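Local structure of putative NAD(P)H:FMN oxidoreductase (Porphyromonas gingivalis W83, 3GE5) at residues 36-41 and 180-185; 42-47 and 173-178; 84-89 and 151-156; 101-106 and 166-171. The protein binds flavin mononucleotide and probably catalyses FMN-dependent oxidation-reduction reactions using NAD(P)H. All coordinates share one frame; numbering follows the deposited sequence.

How the contacts relate
From the N terminus, the loop after helix 29-34 supplies 36-41 and then 42-47, and both pair with the loop that follows strand 163-172. Contact 1 (36-41 with 180-185) closes the longest loop, at the FMN; contact 2 (42-47 with 173-178) nests inside it, and the two touch where Val40 packs on Gly174. Contacts 3 and 4 lie within both loops and cross each other, their segments alternating along the chain. Contact 3 sets the C-terminal end of helix 80-86 against helix 150-156, and contact 4 pairs the two inner strands of the sheet. Leu86 and Cys153 of contact 3 rest on contact 4, which Phe43 of contact 2 also meets.

Contact 1: residues 36-41 and 180-185; sequences TRRSVR and PREAFN. With FMN (flavin mononucleotide), chain C.
Arg38 runs between Pro180 and Phe184 to the backbone of Glu182. Its CB sits near the FMN phosphate, and CG, anti to the carbonyl carbon (chi1 -66°), passes Pro180 CG at 4.0 Å. CD lies 3.7 Å from FMN O3P, and bends at chi2 and chi3 turn NE onto FMN O3P, 2.8 Å away. The guanidinium has Pro180 CB over one face and Phe184 CA over the other. NH1 and NH2 grip one atom end-on, Glu182 O, NH2 at 2.9 Å; NH2 also makes a 3.3 Å salt bridge to Glu182 OE2. Glu182 OE1 offers its syn lone pair to Arg181 NE. The Arg181 guanidinium lies flat on that of Arg41, planes 15° apart, while Arg41 NE gives a nearly straight 2.8 Å bond to FMN O2 and NH2 reaches FMN N1. Arg37 NH1 and Ser39 OG both hold FMN O1P, and Ser39 N holds O3P. Arginines at phosphate and pyrimidine end form part of the FMN site of this nitroreductase-family protein.

Contact 2: residues 42-47 and 173-178; sequences KFIDRP and YGDPTV
Backbone hydrogen bonds flank the single bridge between Phe43 and Gly174: Ile44 N donates to Tyr173 O at 2.9 Å, and Asp175 N donates to Lys42 O at the same distance. The CA of Phe43 adds a CA-H...O contact to Tyr173 O. A water extends the pairing, donating to Ile44 O and Arg46 O and accepting from Tyr173 N.

The main side-chain contact is a stack. Arg46 runs extended from CG to NE, with CG anti to its own backbone N (chi1 -175°), and this lays the whole chain over one face of Tyr173. CD makes a CH-pi contact 3.9 Å from the ring centroid, and the guanidinium beyond it forms a cation-pi pair, its plane only 10° from that of the ring. Glu49 ties down both polar ends, through a salt bridge to Arg46 NH2 and a hydrogen bond with Tyr173 OH; Lys52 NZ is a further partner of the hydroxyl.

Apolar contacts fill in the rest. Ile44 CG1 meets Tyr173 CB at 3.7 Å, its CG2 lies over Asp175 CA at 3.6 Å, and Lys42 CB packs on Val178 CG2.

Asp175 OD1 receives Thr177 N (3.0 Å) and Thr177 OG1 from the same face of its carboxylate. The segment 173-178 thus leaves the bridge through an Asx turn, within a type I beta turn from Asp175 to Val178.

Contact 3: residues 84-89 and 151-156; sequences KRLAPC and ALCSEI
Cys89 SG faces helix 150-156 in a small contact that sets the C-terminal end of helix 80-86, and the 3-10 turn after it, against that helix; both helices pack beside the central antiparallel sheet of this nitroreductase-family fold. The sulfur stands anti to its carbonyl carbon (chi1 -65°) and touches three residues within about one turn of the helix: Leu152 CG at 3.9 Å, the Cys153 backbone with N at 3.6 Å from SG, and Ile156 CD1 at 3.8 Å. Leu152 also extends CD2 to Pro88 O, 3.7 Å away. Ile156 reaches across from the other end: its CD1 comes within 3.4 Å of Arg85 O, while its CG2 lies against Arg85 CB and, in one of two conformers of Arg85, also against NE.

Behind these groups, the 3-10 turn is closed by Cys89 N donating to Leu86 O, and the backbone of Cys89 is also bonded to that of Asp149, whose OD1 accepts from Leu152 N. Beneath the contact, Leu86 and Cys153 both rest on Ile103 of strand 100-107, and Phe157 lies against Arg85 and Leu86. The one polar link across the contact belongs to that same conformer of Arg85, in which a bend at chi3 (65°) lets NH2 donate to Ile156 O at 3.1 Å; the oxygen is near the guanidinium plane, but the nitrogen stands 48° out of the carbonyl plane.

Contact 4: residues 101-106 and 166-171; sequences YIITLG and VSILAL
Tyr101 and Ile168 are diagonal neighbours on one face of the sheet, where Ile168 CG2 meets Tyr101 CB at 3.8 Å. That methyl stands anti to the backbone N of Ile168 and lies at the edge of the Tyr101 ring, near its plane; Tyr101 CD1 reaches Ala170 CB at 4.1 Å. The ring swings out with chi1 -51° toward helix 80-86, where it touches Arg83 and Leu86, and its hydroxyl bonds to Phe95 O. Ile103 CG2, anti to its backbone N, meets Ile168 CG1 at 4.2 Å.

The two strands are the inner, antiparallel pair of the four-stranded sheet. Ile102 and Leu169 form a hydrogen-bonded pair, Ile102 N donating to Leu169 O at 2.9 Å and Leu169 N donating to Ile102 O at 2.8 Å. Further along, Val166 and Ser167 together face Thr104 in a classic beta bulge: Thr104 N donates to Ser167 O, but Thr104 O accepts from Val166 N, 3.0 Å away, and Ser167 N, buried here, has no partner.

On the other face, Ile102 points CD1 at Leu171 CD2, 3.7 Å apart. Leu171 gets there from an unusual conformation, CG wedged between backbone N and carbonyl carbon (chi1 68°) and chi2 at 102°. Thr104 shares this face and packs on Met128 and Met131 of helix 120-137, while the Ser167 side chain touches Cys146 of the FMN pocket and its OG has a weak hydrogen bond with Trp144 NE1.

Contact 1: residues 36-41 and 180-185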
loop_
_atom_site.group_PDB
_atom_site.type_symbol
_atom_site.label_atom_id
_atom_site.label_comp_id
_atom_site.label_asym_id
_atom_site.label_seq_id
_atom_site.Cartn_x
_atom_site.Cartn_y
_atom_site.Cartn_z
ATOM N N THR A 36 -0.843 16.023 -4.312
ATOM C CA THR A 36 -1.361 17.026 -3.390
ATOM C C THR A 36 -1.287 16.552 -1.925
ATOM O O THR A 36 -1.563 17.333 -1.024
ATOM C CB THR A 36 -2.803 17.430 -3.715
ATOM O OG1 THR A 36 -3.614 16.262 -3.741
ATOM C CG2 THR A 36 -2.889 18.179 -5.071
ATOM N N ARG A 37 -0.946 15.268 -1.701
ATOM C CA ARG A 37 -0.786 14.703 -0.353
ATOM C C ARG A 37 0.664 14.815 0.112
ATOM O O ARG A 37 1.568 14.235 -0.500
ATOM C CB ARG A 37 -1.177 13.216 -0.333
ATOM C CG ARG A 37 -1.160 12.621 1.072
ATOM C CD ARG A 37 -0.772 11.128 1.130
ATOM N NE ARG A 37 0.515 10.897 0.493
ATOM C CZ ARG A 37 1.701 11.117 1.056
ATOM N NH1 ARG A 37 1.815 11.497 2.336
ATOM N NH2 ARG A 37 2.780 10.976 0.324
ATOM N N ARG A 38 0.861 15.553 1.203
ATOM C CA ARG A 38 2.116 15.543 1.929
ATOM C C ARG A 38 1.795 15.071 3.351
ATOM O O ARG A 38 0.680 15.283 3.854
ATOM C CB ARG A 38 2.726 16.944 1.975
ATOM C CG ARG A 38 3.178 17.550 0.627
ATOM C CD ARG A 38 4.180 16.669 -0.120
ATOM N NE ARG A 38 5.353 16.382 0.713
ATOM C CZ ARG A 38 6.360 17.230 0.973
ATOM N NH1 ARG A 38 6.443 18.428 0.422
ATOM N NH2 ARG A 38 7.320 16.831 1.798
ATOM N N SER A 39 2.769 14.454 4.002
ATOM C CA SER A 39 2.612 14.080 5.408
ATOM C C SER A 39 2.321 15.339 6.258
ATOM O O SER A 39 2.960 16.414 6.104
ATOM C CB SER A 39 3.822 13.313 5.965
ATOM O OG SER A 39 4.029 12.057 5.304
ATOM N N VAL A 40 1.323 15.214 7.127
ATOM C CA VAL A 40 0.918 16.294 8.025
ATOM C C VAL A 40 1.123 15.782 9.470
ATOM O O VAL A 40 0.591 14.725 9.852
ATOM C CB VAL A 40 -0.570 16.691 7.781
ATOM C CG1 VAL A 40 -1.135 17.553 8.940
ATOM C CG2 VAL A 40 -0.715 17.358 6.370
ATOM N N ARG A 41 1.877 16.568 10.237
ATOM C CA ARG A 41 2.216 16.240 11.626
ATOM C C ARG A 41 1.707 17.225 12.654
ATOM O O ARG A 41 1.872 17.010 13.854
ATOM C CB ARG A 41 3.732 16.083 11.743
ATOM C CG ARG A 41 4.276 14.887 10.980
ATOM C CD ARG A 41 5.809 14.804 11.062
ATOM N NE ARG A 41 6.397 13.774 10.212
ATOM C CZ ARG A 41 6.659 13.884 8.903
ATOM N NH1 ARG A 41 6.384 14.987 8.211
ATOM N NH2 ARG A 41 7.217 12.855 8.267
ATOM N N PRO A 180 4.716 21.856 4.598
ATOM C CA PRO A 180 5.308 20.535 4.682
ATOM C C PRO A 180 6.730 20.617 5.300
ATOM O O PRO A 180 7.431 21.637 5.181
ATOM C CB PRO A 180 5.332 20.069 3.206
ATOM C CG PRO A 180 4.263 20.884 2.561
ATOM C CD PRO A 180 4.347 22.214 3.224
ATOM N N ARG A 181 7.127 19.515 5.939
ATOM C CA ARG A 181 8.330 19.471 6.765
ATOM C C ARG A 181 9.571 19.806 5.942
ATOM O O ARG A 181 10.484 20.493 6.419
ATOM C CB ARG A 181 8.454 18.094 7.441
ATOM C CG ARG A 181 9.578 18.023 8.506
ATOM C CD ARG A 181 9.631 16.657 9.174
ATOM N NE ARG A 181 9.946 15.611 8.200
ATOM C CZ ARG A 181 10.052 14.320 8.490
ATOM N NH1 ARG A 181 9.866 13.901 9.740
ATOM N NH2 ARG A 181 10.327 13.447 7.516
ATOM N N GLU A 182 9.594 19.326 4.700
ATOM C CA GLU A 182 10.665 19.647 3.761
ATOM C C GLU A 182 10.122 19.667 2.332
ATOM O O GLU A 182 9.005 19.199 2.091
ATOM C CB GLU A 182 11.807 18.623 3.905
ATOM C CG GLU A 182 11.452 17.188 3.564
ATOM C CD GLU A 182 10.555 16.510 4.576
ATOM O OE1 GLU A 182 10.947 16.432 5.767
ATOM O OE2 GLU A 182 9.457 16.062 4.160
ATOM N N ALA A 183 10.916 20.180 1.395
ATOM C CA ALA A 183 10.535 20.178 0.006
ATOM C C ALA A 183 10.390 18.710 -0.454
ATOM O O ALA A 183 11.176 17.836 -0.073
ATOM C CB ALA A 183 11.575 20.895 -0.847
ATOM N N PHE A 184 9.401 18.465 -1.292
ATOM C CA PHE A 184 9.203 17.165 -1.913
ATOM C C PHE A 184 10.465 16.706 -2.624
ATOM O O PHE A 184 11.075 17.445 -3.361
ATOM C CB PHE A 184 8.035 17.215 -2.901
ATOM C CG PHE A 184 7.764 15.897 -3.598
ATOM C CD1 PHE A 184 6.929 14.975 -3.029
ATOM C CD2 PHE A 184 8.315 15.623 -4.854
ATOM C CE1 PHE A 184 6.685 13.760 -3.667
ATOM C CE2 PHE A 184 8.045 14.406 -5.508
ATOM C CZ PHE A 184 7.227 13.509 -4.927
ATOM N N ASN A 185 10.880 15.476 -2.365
ATOM C CA ASN A 185 12.029 14.929 -3.085
ATOM C C ASN A 185 11.909 13.418 -3.221
ATOM O O ASN A 185 11.489 12.715 -2.296
ATOM C CB ASN A 185 13.346 15.304 -2.435
ATOM C CG ASN A 185 13.474 14.764 -1.084
ATOM O OD1 ASN A 185 12.858 15.271 -0.136
ATOM N ND2 ASN A 185 14.255 13.705 -0.954
HETATM N N1 FMN C . 7.022 10.070 9.603
HETATM C C2 FMN C . 7.225 10.278 10.937
HETATM O O2 FMN C . 7.328 11.429 11.378
HETATM N N3 FMN C . 7.332 9.216 11.825
HETATM C C4 FMN C . 7.251 7.894 11.405
HETATM O O4 FMN C . 7.377 6.933 12.225
HETATM C C4A FMN C . 7.043 7.681 10.045
HETATM N N5 FMN C . 6.994 6.376 9.593
HETATM C C5A FMN C . 6.661 6.133 8.292
HETATM C C6 FMN C . 6.509 4.801 7.897
HETATM C C7 FMN C . 6.132 4.535 6.585
HETATM C C7M FMN C . 5.978 3.123 6.104
HETATM C C8 FMN C . 5.890 5.582 5.696
HETATM C C8M FMN C . 5.464 5.313 4.290
HETATM C C9 FMN C . 6.082 6.885 6.086
HETATM C C9A FMN C . 6.451 7.195 7.387
HETATM N N10 FMN C . 6.640 8.531 7.815
HETATM C C10 FMN C . 6.911 8.760 9.141
HETATM C "C1'" FMN C . 6.286 9.689 6.920
HETATM C "C2'" FMN C . 7.438 9.873 5.935
HETATM O "O2'" FMN C . 8.462 10.635 6.561
HETATM C "C3'" FMN C . 6.983 10.534 4.629
HETATM O "O3'" FMN C . 5.925 9.763 4.049
HETATM C "C4'" FMN C . 8.127 10.755 3.623
HETATM O "O4'" FMN C . 9.127 11.650 4.112
HETATM C "C5'" FMN C . 7.631 11.306 2.280
HETATM O "O5'" FMN C . 7.014 12.556 2.500
HETATM P P FMN C . 5.559 12.829 1.976
HETATM O O1P FMN C . 4.685 11.826 2.712
HETATM O O2P FMN C . 5.501 12.622 0.474
HETATM O O3P FMN C . 5.208 14.217 2.467
HETATM O O HOH W 1 5.568 17.094 5.348
HETATM O O HOH W 2 7.255 14.723 5.028
#

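Contact 2: residues 42-47 and 173-178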
loop_
_atom_site.group_PDB
_atom_site.type_symbol
_atom_site.label_atom_id
_atom_site.label_comp_id
_atom_site.label_asym_id
_atom_site.label_seq_id
_atom_site.Cartn_x
_atom_site.Cartn_y
_atom_site.Cartn_z
ATOM N N LYS A 42 1.102 18.324 12.185
ATOM C CA LYS A 42 0.639 19.395 13.044
ATOM C C LYS A 42 -0.824 19.635 12.726
ATOM O O LYS A 42 -1.178 19.786 11.565
ATOM C CB LYS A 42 1.487 20.647 12.814
ATOM C CG LYS A 42 2.943 20.497 13.261
ATOM C CD LYS A 42 3.011 20.604 14.801
ATOM C CE LYS A 42 4.018 19.679 15.450
ATOM N NZ LYS A 42 3.738 19.594 16.946
ATOM N N PHE A 43 -1.676 19.598 13.761
ATOM C CA PHE A 43 -3.124 19.535 13.584
ATOM C C PHE A 43 -3.839 20.652 14.333
ATOM O O PHE A 43 -3.308 21.188 15.315
ATOM C CB PHE A 43 -3.621 18.186 14.115
ATOM C CG PHE A 43 -2.987 17.005 13.427
ATOM C CD1 PHE A 43 -3.511 16.531 12.220
ATOM C CD2 PHE A 43 -1.861 16.403 13.949
ATOM C CE1 PHE A 43 -2.927 15.453 11.550
ATOM C CE2 PHE A 43 -1.263 15.311 13.288
ATOM C CZ PHE A 43 -1.781 14.845 12.078
ATOM N N ILE A 44 -5.036 21.010 13.872
ATOM C CA ILE A 44 -5.880 21.958 14.607
ATOM C C ILE A 44 -6.890 21.167 15.437
ATOM O O ILE A 44 -6.980 19.945 15.325
ATOM C CB ILE A 44 -6.564 22.959 13.660
ATOM C CG1 ILE A 44 -7.412 22.216 12.605
ATOM C CG2 ILE A 44 -5.514 23.826 12.996
ATOM C CD1 ILE A 44 -8.199 23.122 11.660
ATOM N N ASP A 45 -7.639 21.871 16.282
ATOM C CA ASP A 45 -8.592 21.236 17.186
ATOM C C ASP A 45 -9.881 20.732 16.555
ATOM O O ASP A 45 -10.644 20.020 17.200
ATOM C CB ASP A 45 -8.928 22.203 18.330
ATOM C CG ASP A 45 -7.772 22.371 19.285
ATOM O OD1 ASP A 45 -6.845 21.523 19.227
ATOM O OD2 ASP A 45 -7.792 23.328 20.097
ATOM N N ARG A 46 -10.146 21.093 15.314
ATOM C CA ARG A 46 -11.423 20.754 14.723
ATOM C C ARG A 46 -11.688 19.253 14.853
ATOM O O ARG A 46 -10.864 18.452 14.464
ATOM C CB ARG A 46 -11.438 21.174 13.269
ATOM C CG ARG A 46 -12.782 20.974 12.593
ATOM C CD ARG A 46 -12.745 21.497 11.193
ATOM N NE ARG A 46 -13.840 20.928 10.429
ATOM C CZ ARG A 46 -14.010 21.091 9.118
ATOM N NH1 ARG A 46 -13.153 21.818 8.402
ATOM N NH2 ARG A 46 -15.058 20.523 8.524
ATOM N N PRO A 47 -12.830 18.870 15.425
ATOM C CA PRO A 47 -13.121 17.453 15.472
ATOM C C PRO A 47 -13.349 16.846 14.084
ATOM O O PRO A 47 -13.944 17.483 13.185
ATOM C CB PRO A 47 -14.409 17.370 16.306
ATOM C CG PRO A 47 -14.904 18.714 16.460
ATOM C CD PRO A 47 -13.858 19.691 16.087
ATOM N N TYR A 173 -7.492 17.182 11.173
ATOM C CA TYR A 173 -7.418 18.351 10.317
ATOM C C TYR A 173 -6.067 19.013 10.488
ATOM O O TYR A 173 -5.668 19.365 11.601
ATOM C CB TYR A 173 -8.561 19.345 10.588
ATOM C CG TYR A 173 -9.872 18.905 10.004
ATOM C CD1 TYR A 173 -10.114 19.037 8.635
ATOM C CD2 TYR A 173 -10.854 18.339 10.800
ATOM C CE1 TYR A 173 -11.304 18.616 8.080
ATOM C CE2 TYR A 173 -12.049 17.898 10.254
ATOM C CZ TYR A 173 -12.277 18.051 8.894
ATOM O OH TYR A 173 -13.459 17.630 8.322
ATOM N N GLY A 174 -5.340 19.165 9.389
ATOM C CA GLY A 174 -4.032 19.787 9.446
ATOM C C GLY A 174 -4.058 21.266 9.790
ATOM O O GLY A 174 -5.026 21.971 9.507
ATOM N N ASP A 175 -2.984 21.738 10.406
ATOM C CA ASP A 175 -2.814 23.154 10.641
ATOM C C ASP A 175 -2.372 23.831 9.351
ATOM O O ASP A 175 -1.250 23.607 8.870
ATOM C CB ASP A 175 -1.783 23.362 11.739
ATOM C CG ASP A 175 -1.640 24.820 12.139
ATOM O OD1 ASP A 175 -2.056 25.727 11.377
ATOM O OD2 ASP A 175 -1.123 25.022 13.252
ATOM N N PRO A 176 -3.251 24.662 8.778
ATOM C CA PRO A 176 -2.952 25.230 7.451
ATOM C C PRO A 176 -1.799 26.242 7.451
ATOM O O PRO A 176 -1.339 26.628 6.383
ATOM C CB PRO A 176 -4.275 25.885 7.044
ATOM C CG PRO A 176 -4.936 26.237 8.356
ATOM C CD PRO A 176 -4.533 25.152 9.320
ATOM N N THR A 177 -1.327 26.655 8.625
ATOM C CA THR A 177 -0.210 27.596 8.709
ATOM C C THR A 177 1.144 26.902 8.779
ATOM O O THR A 177 2.187 27.558 8.895
ATOM C CB THR A 177 -0.342 28.486 9.949
ATOM O OG1 THR A 177 -0.161 27.688 11.130
ATOM C CG2 THR A 177 -1.696 29.188 9.970
ATOM N N VAL A 178 1.143 25.579 8.751
ATOM C CA VAL A 178 2.370 24.823 8.886
ATOM C C VAL A 178 2.674 24.178 7.540
ATOM O O VAL A 178 1.918 23.339 7.081
ATOM C CB VAL A 178 2.277 23.734 10.008
ATOM C CG1 VAL A 178 3.572 22.939 10.070
ATOM C CG2 VAL A 178 1.970 24.389 11.363
HETATM O O HOH W 3 -8.297 17.910 13.866
#

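Contact 3: residues 84-89 and 151-156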
loop_
_atom_site.group_PDB
_atom_site.type_symbol
_atom_site.label_atom_id
_atom_site.label_comp_id
_atom_site.label_asym_id
_atom_site.label_seq_id
_atom_site.Cartn_x
_atom_site.Cartn_y
_atom_site.Cartn_z
ATOM N N LYS A 84 -3.733 9.248 25.512
ATOM C CA LYS A 84 -2.708 9.395 26.547
ATOM C C LYS A 84 -1.949 8.072 26.809
ATOM O O LYS A 84 -0.729 8.080 27.024
ATOM C CB LYS A 84 -3.331 9.941 27.813
ATOM C CG LYS A 84 -3.777 11.413 27.661
ATOM N N ARG A 85 -2.672 6.960 26.799
ATOM C CA ARG A 85 -2.045 5.641 26.947
ATOM C C ARG A 85 -1.089 5.343 25.794
ATOM O O ARG A 85 -0.008 4.795 26.009
ATOM C CB ARG A 85 -3.099 4.538 27.045
ATOM C CG ARG A 85 -3.839 4.543 28.357
ATOM C CD ARG A 85 -5.175 3.819 28.245
ATOM N NE ARG A 85 -4.993 2.400 27.960
ATOM C CZ ARG A 85 -5.865 1.638 27.305
ATOM N NH1 ARG A 85 -7.004 2.150 26.845
ATOM N NH2 ARG A 85 -5.597 0.353 27.111
ATOM N N LEU A 86 -1.473 5.742 24.584
ATOM C CA LEU A 86 -0.686 5.406 23.397
ATOM C C LEU A 86 0.605 6.221 23.325
ATOM O O LEU A 86 1.632 5.759 22.788
ATOM C CB LEU A 86 -1.525 5.609 22.139
ATOM C CG LEU A 86 -0.867 5.380 20.774
ATOM C CD1 LEU A 86 -0.336 3.930 20.687
ATOM C CD2 LEU A 86 -1.812 5.724 19.604
ATOM N N ALA A 87 0.543 7.455 23.841
ATOM C CA ALA A 87 1.614 8.471 23.675
ATOM C C ALA A 87 3.033 7.963 24.014
ATOM O O ALA A 87 3.945 8.218 23.257
ATOM C CB ALA A 87 1.301 9.719 24.514
ATOM N N PRO A 88 3.187 7.204 25.107
ATOM C CA PRO A 88 4.513 6.689 25.518
ATOM C C PRO A 88 5.175 5.716 24.551
ATOM O O PRO A 88 6.367 5.392 24.719
ATOM C CB PRO A 88 4.208 5.974 26.843
ATOM C CG PRO A 88 2.949 6.560 27.324
ATOM C CD PRO A 88 2.160 6.847 26.102
ATOM N N CYS A 89 4.427 5.262 23.548
ATOM C CA CYS A 89 4.974 4.395 22.504
ATOM C C CYS A 89 5.873 5.128 21.508
ATOM O O CYS A 89 6.581 4.491 20.746
ATOM C CB CYS A 89 3.851 3.657 21.783
ATOM S SG CYS A 89 2.920 2.494 22.821
ATOM N N ALA A 151 6.121 -3.618 21.125
ATOM C CA ALA A 151 5.864 -4.479 22.274
ATOM C C ALA A 151 5.133 -3.728 23.389
ATOM O O ALA A 151 4.279 -4.296 24.047
ATOM C CB ALA A 151 7.167 -5.173 22.763
ATOM N N LEU A 152 5.464 -2.455 23.585
ATOM C CA LEU A 152 4.769 -1.626 24.545
ATOM C C LEU A 152 3.300 -1.403 24.133
ATOM O O LEU A 152 2.385 -1.562 24.924
ATOM C CB LEU A 152 5.478 -0.279 24.753
ATOM C CG LEU A 152 4.798 0.649 25.753
ATOM C CD1 LEU A 152 4.570 -0.046 27.102
ATOM C CD2 LEU A 152 5.661 1.922 25.924
ATOM N N CYS A 153 3.084 -1.067 22.871
ATOM C CA CYS A 153 1.744 -0.970 22.298
ATOM C C CYS A 153 0.917 -2.238 22.572
ATOM O O CYS A 153 -0.204 -2.168 23.073
ATOM C CB CYS A 153 1.852 -0.693 20.810
ATOM S SG CYS A 153 0.239 -0.415 20.050
ATOM N N SER A 154 1.532 -3.399 22.304
ATOM C CA SER A 154 0.881 -4.698 22.573
ATOM C C SER A 154 0.555 -4.907 24.045
ATOM O O SER A 154 -0.499 -5.448 24.391
ATOM C CB SER A 154 1.732 -5.865 22.079
ATOM O OG SER A 154 1.773 -5.875 20.670
ATOM N N GLU A 155 1.480 -4.515 24.914
ATOM C CA GLU A 155 1.229 -4.597 26.353
ATOM C C GLU A 155 0.081 -3.663 26.788
ATOM O O GLU A 155 -0.812 -4.078 27.516
ATOM C CB GLU A 155 2.531 -4.311 27.101
ATOM C CG GLU A 155 2.429 -4.388 28.591
ATOM C CD GLU A 155 2.136 -5.757 29.156
ATOM O OE1 GLU A 155 2.500 -6.786 28.552
ATOM O OE2 GLU A 155 1.581 -5.774 30.278
ATOM N N ILE A 156 0.078 -2.411 26.319
ATOM C CA ILE A 156 -0.905 -1.429 26.778
ATOM C C ILE A 156 -2.306 -1.838 26.324
ATOM O O ILE A 156 -3.249 -1.746 27.093
ATOM C CB ILE A 156 -0.592 -0.008 26.219
ATOM C CG1 ILE A 156 0.661 0.538 26.868
ATOM C CG2 ILE A 156 -1.790 0.940 26.432
ATOM C CD1 ILE A 156 1.295 1.670 26.111
#

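Contact 4: residues 101-106 and 166-171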
loop_
_atom_site.group_PDB
_atom_site.type_symbol
_atom_site.label_atom_id
_atom_site.label_comp_id
_atom_site.label_asym_id
_atom_site.label_seq_id
_atom_site.Cartn_x
_atom_site.Cartn_y
_atom_site.Cartn_z
ATOM N N TYR A 101 -5.791 8.169 16.108
ATOM C CA TYR A 101 -4.840 7.151 15.677
ATOM C C TYR A 101 -5.582 5.889 15.242
ATOM O O TYR A 101 -6.483 5.413 15.932
ATOM C CB TYR A 101 -3.865 6.783 16.793
ATOM C CG TYR A 101 -3.186 7.957 17.436
ATOM C CD1 TYR A 101 -1.956 8.415 16.977
ATOM C CD2 TYR A 101 -3.760 8.582 18.555
ATOM C CE1 TYR A 101 -1.306 9.481 17.601
ATOM C CE2 TYR A 101 -3.123 9.635 19.189
ATOM C CZ TYR A 101 -1.905 10.079 18.713
ATOM O OH TYR A 101 -1.305 11.137 19.372
ATOM N N ILE A 102 -5.212 5.355 14.084
ATOM C CA ILE A 102 -5.695 4.039 13.677
ATOM C C ILE A 102 -4.500 3.068 13.704
ATOM O O ILE A 102 -3.574 3.175 12.855
ATOM C CB ILE A 102 -6.365 4.024 12.279
ATOM C CG1 ILE A 102 -7.512 5.044 12.204
ATOM C CG2 ILE A 102 -6.854 2.601 11.951
ATOM C CD1 ILE A 102 -8.068 5.275 10.721
ATOM N N ILE A 103 -4.518 2.192 14.711
ATOM C CA ILE A 103 -3.430 1.199 14.892
ATOM C C ILE A 103 -3.791 0.001 14.048
ATOM O O ILE A 103 -4.796 -0.677 14.326
ATOM C CB ILE A 103 -3.256 0.761 16.358
ATOM C CG1 ILE A 103 -3.194 1.982 17.287
ATOM C CG2 ILE A 103 -2.011 -0.170 16.490
ATOM C CD1 ILE A 103 -3.066 1.717 18.763
ATOM N N THR A 104 -2.995 -0.283 13.020
ATOM C CA THR A 104 -3.265 -1.421 12.158
ATOM C C THR A 104 -2.483 -2.631 12.651
ATOM O O THR A 104 -1.251 -2.645 12.639
ATOM C CB THR A 104 -2.948 -1.113 10.696
ATOM O OG1 THR A 104 -3.725 0.028 10.313
ATOM C CG2 THR A 104 -3.267 -2.292 9.757
ATOM N N LEU A 105 -3.254 -3.632 13.072
ATOM C CA LEU A 105 -2.750 -4.852 13.598
ATOM C C LEU A 105 -2.712 -5.887 12.489
ATOM O O LEU A 105 -3.671 -5.997 11.698
ATOM C CB LEU A 105 -3.675 -5.383 14.696
ATOM C CG LEU A 105 -4.071 -4.403 15.802
ATOM C CD1 LEU A 105 -4.911 -5.083 16.862
ATOM C CD2 LEU A 105 -2.770 -3.764 16.416
ATOM N N GLY A 106 -1.624 -6.646 12.429
ATOM C CA GLY A 106 -1.513 -7.733 11.460
ATOM C C GLY A 106 -1.594 -9.057 12.194
ATOM O O GLY A 106 -0.947 -9.238 13.242
ATOM N N VAL A 166 1.587 -3.095 13.337
ATOM C CA VAL A 166 2.611 -2.884 12.285
ATOM C C VAL A 166 2.864 -1.392 12.003
ATOM O O VAL A 166 3.999 -0.927 11.901
ATOM C CB VAL A 166 2.203 -3.606 10.974
ATOM C CG1 VAL A 166 3.257 -3.412 9.881
ATOM C CG2 VAL A 166 1.927 -5.123 11.237
ATOM N N SER A 167 1.764 -0.655 11.907
ATOM C CA SER A 167 1.741 0.749 11.489
ATOM C C SER A 167 0.601 1.458 12.202
ATOM O O SER A 167 -0.412 0.818 12.553
ATOM C CB SER A 167 1.514 0.851 9.999
ATOM O OG SER A 167 2.545 0.230 9.258
ATOM N N ILE A 168 0.756 2.772 12.380
ATOM C CA ILE A 168 -0.311 3.629 12.929
ATOM C C ILE A 168 -0.575 4.796 12.000
ATOM O O ILE A 168 0.372 5.474 11.572
ATOM C CB ILE A 168 0.093 4.192 14.303
ATOM C CG1 ILE A 168 0.398 3.072 15.316
ATOM C CG2 ILE A 168 -0.992 5.165 14.844
ATOM C CD1 ILE A 168 0.999 3.529 16.644
ATOM N N LEU A 169 -1.825 5.034 11.648
ATOM C CA LEU A 169 -2.167 6.213 10.849
ATOM C C LEU A 169 -2.573 7.277 11.834
ATOM O O LEU A 169 -3.558 7.130 12.522
ATOM C CB LEU A 169 -3.304 5.934 9.854
ATOM C CG LEU A 169 -3.556 7.057 8.819
ATOM C CD1 LEU A 169 -2.301 7.233 7.935
ATOM C CD2 LEU A 169 -4.830 6.790 7.957
ATOM N N ALA A 170 -1.758 8.337 11.919
ATOM C CA ALA A 170 -2.052 9.499 12.766
ATOM C C ALA A 170 -2.732 10.565 11.893
ATOM O O ALA A 170 -2.191 10.934 10.863
ATOM C CB ALA A 170 -0.793 10.063 13.388
ATOM N N LEU A 171 -3.929 10.989 12.284
ATOM C CA LEU A 171 -4.766 11.817 11.396
ATOM C C LEU A 171 -5.606 12.866 12.133
ATOM O O LEU A 171 -5.881 12.741 13.310
ATOM C CB LEU A 171 -5.681 10.941 10.513
ATOM C CG LEU A 171 -6.796 10.187 11.231
ATOM C CD1 LEU A 171 -8.131 10.885 11.050
ATOM C CD2 LEU A 171 -6.838 8.737 10.697
#